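Local coordinates for protein NDP-N-acetyl-D-galactosaminuronic acid dehydrogenase (Methanosarcina mazei Go1, PDB 3G79) that probably oxidises UDP-N-acetyl-D-mannosamine to UDP-N-acetyl-D-mannosaminouronate, reducing two NAD+ to NADH, at residues M26-I31 with A108-F113; P121-L126 with T148-T153. All coordinates share one frame; numbering follows the deposited sequence.

Contact 1 (M26-I31 with A108-F113)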
loop_
_atom_site.group_PDB
_atom_site.type_symbol
_atom_site.label_atom_id
_atom_site.label_comp_id
_atom_site.label_asym_id
_atom_site.label_seq_id
_atom_site.Cartn_x
_atom_site.Cartn_y
_atom_site.Cartn_z
ATOM N N MET A 26 31.034 -17.680 9.920
ATOM C CA MET A 26 30.424 -18.742 10.695
ATOM C C MET A 26 29.496 -18.202 11.820
ATOM O O MET A 26 29.726 -18.418 13.008
ATOM C CB MET A 26 31.475 -19.750 11.161
ATOM C CG MET A 26 32.102 -20.566 10.008
ATOM S SD MET A 26 30.958 -21.472 8.895
ATOM C CE MET A 26 31.284 -23.063 9.390
ATOM N N GLY A 27 28.425 -17.511 11.403
ATOM C CA GLY A 27 27.481 -16.865 12.327
ATOM C C GLY A 27 26.067 -17.427 12.270
ATOM O O GLY A 27 25.842 -18.529 11.749
ATOM N N TYR A 28 25.093 -16.675 12.791
ATOM C CA TYR A 28 23.747 -17.227 12.838
ATOM C C TYR A 28 23.219 -17.656 11.457
ATOM O O TYR A 28 22.565 -18.690 11.377
ATOM C CB TYR A 28 22.747 -16.434 13.728
ATOM C CG TYR A 28 22.379 -15.019 13.309
ATOM C CD1 TYR A 28 23.080 -13.906 13.800
ATOM C CD2 TYR A 28 21.292 -14.784 12.473
ATOM C CE1 TYR A 28 22.739 -12.586 13.413
ATOM C CE2 TYR A 28 20.930 -13.468 12.084
ATOM C CZ TYR A 28 21.667 -12.384 12.555
ATOM O OH TYR A 28 21.306 -11.111 12.170
ATOM N N VAL A 29 23.584 -16.935 10.386
ATOM C CA VAL A 29 23.162 -17.231 8.997
ATOM C C VAL A 29 24.135 -18.058 8.145
ATOM O O VAL A 29 23.718 -18.850 7.296
ATOM C CB VAL A 29 22.839 -15.934 8.192
ATOM C CG1 VAL A 29 21.509 -15.359 8.606
ATOM C CG2 VAL A 29 23.919 -14.901 8.353
ATOM N N GLY A 30 25.435 -17.873 8.347
ATOM C CA GLY A 30 26.396 -18.541 7.494
ATOM C C GLY A 30 26.516 -20.015 7.841
ATOM O O GLY A 30 26.851 -20.839 6.971
ATOM N N ILE A 31 26.259 -20.375 9.098
ATOM C CA ILE A 31 26.329 -21.802 9.456
ATOM C C ILE A 31 25.176 -22.616 8.788
ATOM O O ILE A 31 25.440 -23.634 8.140
ATOM C CB ILE A 31 26.397 -22.041 10.965
ATOM C CG1 ILE A 31 27.498 -21.162 11.581
ATOM C CG2 ILE A 31 26.575 -23.546 11.235
ATOM C CD1 ILE A 31 28.107 -21.618 12.938
ATOM N N ALA A 108 28.654 -14.340 4.027
ATOM C CA ALA A 108 27.490 -14.356 4.887
ATOM C C ALA A 108 27.901 -13.812 6.236
ATOM O O ALA A 108 27.694 -14.424 7.261
ATOM C CB ALA A 108 26.958 -15.824 5.008
ATOM N N ILE A 109 28.494 -12.638 6.233
ATOM C CA ILE A 109 29.151 -12.167 7.420
ATOM C C ILE A 109 28.205 -11.205 8.107
ATOM O O ILE A 109 27.684 -10.286 7.447
ATOM C CB ILE A 109 30.496 -11.543 7.049
ATOM C CG1 ILE A 109 31.530 -12.648 6.813
ATOM C CG2 ILE A 109 30.958 -10.542 8.125
ATOM C CD1 ILE A 109 32.816 -12.202 6.161
ATOM N N GLN A 110 27.941 -11.434 9.402
ATOM C CA GLN A 110 27.096 -10.528 10.176
ATOM C C GLN A 110 27.506 -9.092 9.856
ATOM O O GLN A 110 28.690 -8.753 9.832
ATOM C CB GLN A 110 27.144 -10.831 11.693
ATOM C CG GLN A 110 26.136 -11.957 12.164
ATOM C CD GLN A 110 26.487 -12.646 13.533
ATOM O OE1 GLN A 110 26.066 -13.792 13.803
ATOM N NE2 GLN A 110 27.261 -11.946 14.383
ATOM N N THR A 111 26.525 -8.265 9.534
ATOM C CA THR A 111 26.787 -6.871 9.234
ATOM C C THR A 111 26.168 -6.050 10.351
ATOM O O THR A 111 25.349 -5.160 10.093
ATOM C CB THR A 111 26.216 -6.478 7.880
ATOM O OG1 THR A 111 26.637 -5.152 7.575
ATOM C CG2 THR A 111 24.677 -6.538 7.857
ATOM N N PRO A 112 26.590 -6.322 11.609
ATOM C CA PRO A 112 25.687 -5.954 12.670
ATOM C C PRO A 112 25.492 -4.443 12.738
ATOM O O PRO A 112 24.372 -3.941 12.565
ATOM C CB PRO A 112 26.400 -6.469 13.935
ATOM C CG PRO A 112 27.874 -6.405 13.615
ATOM C CD PRO A 112 27.966 -6.581 12.107
ATOM N N PHE A 113 26.591 -3.727 12.934
ATOM C CA PHE A 113 26.532 -2.475 13.656
ATOM C C PHE A 113 25.873 -1.283 12.902
ATOM O O PHE A 113 25.323 -1.471 11.813
ATOM C CB PHE A 113 27.926 -2.171 14.261
ATOM C CG PHE A 113 28.182 -2.812 15.630
ATOM C CD1 PHE A 113 27.142 -3.412 16.365
ATOM C CD2 PHE A 113 29.464 -2.771 16.194
ATOM C CE1 PHE A 113 27.380 -3.981 17.622
ATOM C CE2 PHE A 113 29.720 -3.339 17.457
ATOM C CZ PHE A 113 28.675 -3.947 18.170
HETATM O O HOH W 1 27.001 -15.440 9.514
#
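Gly27, Tyr28, Val29 and Gly30 meet Ala108 and Gln110 in a loop-to-loop contact of a Rossmann fold. The two segments leave the C-terminal ends of neighbouring parallel strands 20-24 and 104-107. Gly27 and Gly30 belong to a GxGxxG pattern between strand 20-24 and helix 30-39, consistent with the NAD-binding role of this domain. Such a loop typically runs under the diphosphate of the dinucleotide.

Gln110 reaches back to the glycine-rich loop with its chain extended beyond CG. Its OE1 accepts a hydrogen bond from the backbone N of Tyr28 at 3.2 Å. The bond is nearly straight, 170° at the hydrogen, and lies in the carbonyl plane. Gly27 has no side chain, and OE1 stands 3.7 Å from its CA. The Tyr28 ring and the Gln110 amide cross obliquely, their planes 32° apart. The Tyr28 CG sits between the backbone N and the carbonyl carbon, chi1 65°. OE1 is only 3.0 Å from Tyr28 CD1, while Gln110 CG approaches Tyr28 CE1 at 3.7 Å. One oxygen is therefore gripped by the loop N-H and also pressed against the ring.

Deeper in, an apolar touch sits beside a water bridge. Ala108 CB rests on Gly30 CA at 3.7 Å. Val29 CG2 comes within 4.0 Å of Ala108 O. A backbone hydrogen bond between Ala108 and Leu24 ties the two strand ends together. A water bridges the loops, as is common in dinucleotide-binding Rossmann folds: it accepts from Gly30 N at 3.1 Å and donates to Ala108 O at 2.6 Å.

Contact 2 (P121-L126 with T148-T153)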
loop_
_atom_site.group_PDB
_atom_site.type_symbol
_atom_site.label_atom_id
_atom_site.label_comp_id
_atom_site.label_asym_id
_atom_site.label_seq_id
_atom_site.Cartn_x
_atom_site.Cartn_y
_atom_site.Cartn_z
ATOM N N PRO A 121 25.406 0.392 8.373
ATOM C CA PRO A 121 25.936 -0.723 9.160
ATOM C C PRO A 121 27.462 -0.661 9.309
ATOM O O PRO A 121 28.116 0.077 8.561
ATOM C CB PRO A 121 25.540 -1.937 8.332
ATOM C CG PRO A 121 24.324 -1.497 7.607
ATOM C CD PRO A 121 24.618 -0.086 7.222
ATOM N N ASP A 122 28.015 -1.389 10.285
ATOM C CA ASP A 122 29.474 -1.558 10.373
ATOM C C ASP A 122 29.860 -2.754 9.526
ATOM O O ASP A 122 29.699 -3.896 9.937
ATOM C CB ASP A 122 29.981 -1.734 11.817
ATOM C CG ASP A 122 31.484 -2.036 11.892
ATOM O OD1 ASP A 122 32.225 -1.666 10.939
ATOM O OD2 ASP A 122 31.924 -2.640 12.903
ATOM N N PHE A 123 30.371 -2.448 8.343
ATOM C CA PHE A 123 30.790 -3.422 7.364
ATOM C C PHE A 123 32.228 -3.975 7.532
ATOM O O PHE A 123 32.695 -4.732 6.664
ATOM C CB PHE A 123 30.663 -2.791 5.972
ATOM C CG PHE A 123 29.241 -2.551 5.525
ATOM C CD1 PHE A 123 28.284 -3.560 5.612
ATOM C CD2 PHE A 123 28.877 -1.322 4.957
ATOM C CE1 PHE A 123 26.962 -3.355 5.161
ATOM C CE2 PHE A 123 27.572 -1.088 4.507
ATOM C CZ PHE A 123 26.606 -2.113 4.608
ATOM N N SER A 124 32.920 -3.639 8.623
ATOM C CA SER A 124 34.361 -3.890 8.682
ATOM C C SER A 124 34.724 -5.376 8.547
ATOM O O SER A 124 35.564 -5.741 7.710
ATOM C CB SER A 124 35.070 -3.146 9.861
ATOM O OG SER A 124 34.922 -3.771 11.134
ATOM N N ALA A 125 34.089 -6.227 9.334
ATOM C CA ALA A 125 34.256 -7.662 9.177
ATOM C C ALA A 125 33.855 -8.159 7.766
ATOM O O ALA A 125 34.466 -9.135 7.245
ATOM C CB ALA A 125 33.465 -8.421 10.247
ATOM N N LEU A 126 32.854 -7.506 7.160
ATOM C CA LEU A 126 32.357 -7.914 5.831
ATOM C C LEU A 126 33.423 -7.593 4.841
ATOM O O LEU A 126 33.784 -8.423 4.007
ATOM C CB LEU A 126 31.077 -7.159 5.414
ATOM C CG LEU A 126 30.725 -7.252 3.924
ATOM C CD1 LEU A 126 30.449 -8.735 3.565
ATOM C CD2 LEU A 126 29.591 -6.310 3.494
ATOM N N THR A 148 23.432 -8.362 4.245
ATOM C CA THR A 148 22.567 -7.228 3.910
ATOM C C THR A 148 23.424 -6.000 3.563
ATOM O O THR A 148 24.201 -5.545 4.379
ATOM C CB THR A 148 21.616 -6.945 5.108
ATOM O OG1 THR A 148 20.728 -8.061 5.299
ATOM C CG2 THR A 148 20.825 -5.646 4.903
ATOM N N ILE A 149 23.319 -5.505 2.335
ATOM C CA ILE A 149 24.140 -4.366 1.898
ATOM C C ILE A 149 23.260 -3.240 1.394
ATOM O O ILE A 149 22.048 -3.420 1.298
ATOM C CB ILE A 149 25.204 -4.755 0.863
ATOM C CG1 ILE A 149 24.569 -5.547 -0.295
ATOM C CG2 ILE A 149 26.360 -5.530 1.565
ATOM C CD1 ILE A 149 25.566 -6.044 -1.411
ATOM N N THR A 150 23.850 -2.083 1.100
ATOM C CA THR A 150 23.079 -0.920 0.640
ATOM C C THR A 150 23.170 -0.785 -0.842
ATOM O O THR A 150 24.205 -1.102 -1.425
ATOM C CB THR A 150 23.611 0.404 1.218
ATOM O OG1 THR A 150 24.944 0.626 0.735
ATOM C CG2 THR A 150 23.632 0.347 2.693
ATOM N N PRO A 151 22.120 -0.245 -1.471
ATOM C CA PRO A 151 22.244 -0.159 -2.902
ATOM C C PRO A 151 23.589 0.398 -3.337
ATOM O O PRO A 151 23.978 1.460 -2.861
ATOM C CB PRO A 151 21.111 0.801 -3.284
ATOM C CG PRO A 151 20.032 0.431 -2.297
ATOM C CD PRO A 151 20.777 0.157 -1.010
ATOM N N GLY A 152 24.256 -0.302 -4.258
ATOM C CA GLY A 152 25.447 0.207 -4.927
ATOM C C GLY A 152 26.713 -0.461 -4.414
ATOM O O GLY A 152 27.780 -0.283 -4.967
ATOM N N THR A 153 26.582 -1.243 -3.350
ATOM C CA THR A 153 27.707 -1.965 -2.770
ATOM C C THR A 153 28.326 -3.034 -3.723
ATOM O O THR A 153 29.548 -3.026 -3.977
ATOM C CB THR A 153 27.279 -2.565 -1.415
ATOM O OG1 THR A 153 26.725 -1.521 -0.585
ATOM C CG2 THR A 153 28.457 -3.278 -0.724
#
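Phe123 and Leu126, at the start of crossover helix 124-136 of the Rossmann domain, pack on Thr148, Ile149 and Thr150. These last residues lie in the loop between strand 142-145 and helix 154-166. No hydrogen bond joins the segments.

The Phe123 ring meets the loop by its edge. CE1 points at Thr148 O, 3.6 Å away and near the ring plane. CZ lies 4.3 Å from Thr150 CG2, also at the edge. Pro121 CB sits over one face of the ring, offset toward the rim. Leu126 CD2 touches Ile149 CG2 at 3.8 Å, the two side chains crossing at about a right angle.

Each segment is also braced internally. Asp122 OD1 takes the Ser124 N-H in an Asx turn at the helix start. Thr150 to Thr153 form a type II turn, and Thr150 O accepts from both Thr153 N and Thr153 OG1, the latter at 2.7 Å. Glu232 of helix 228-258 holds Gly152 N. The helix start thus packs on the loop that follows the next parallel strand, as expected of a beta-alpha-beta crossover in a Rossmann fold.

In the fold
Both contacts lie in the NAD-binding domain, with centres about 12 Å apart. Both are partly buried. Contact 1 pairs buried Gly30 and Ala108 with exposed Tyr28 and Gln110, whereas no touching residue of contact 2 is exposed. Contact 1 mixes a side-chain hydrogen bond and a water bridge with a close Ala108-Gly30 touch at the glycine-rich loop. Contact 2 relies on apolar side chains and a ring edge. The connection after strand 104-107 serves both: residues 108-113 belong to contact 1, and 121-126 to contact 2. They meet directly, where Thr111 packs on Pro121 and Phe123, and Phe113 O probably accepts from Asp122 N.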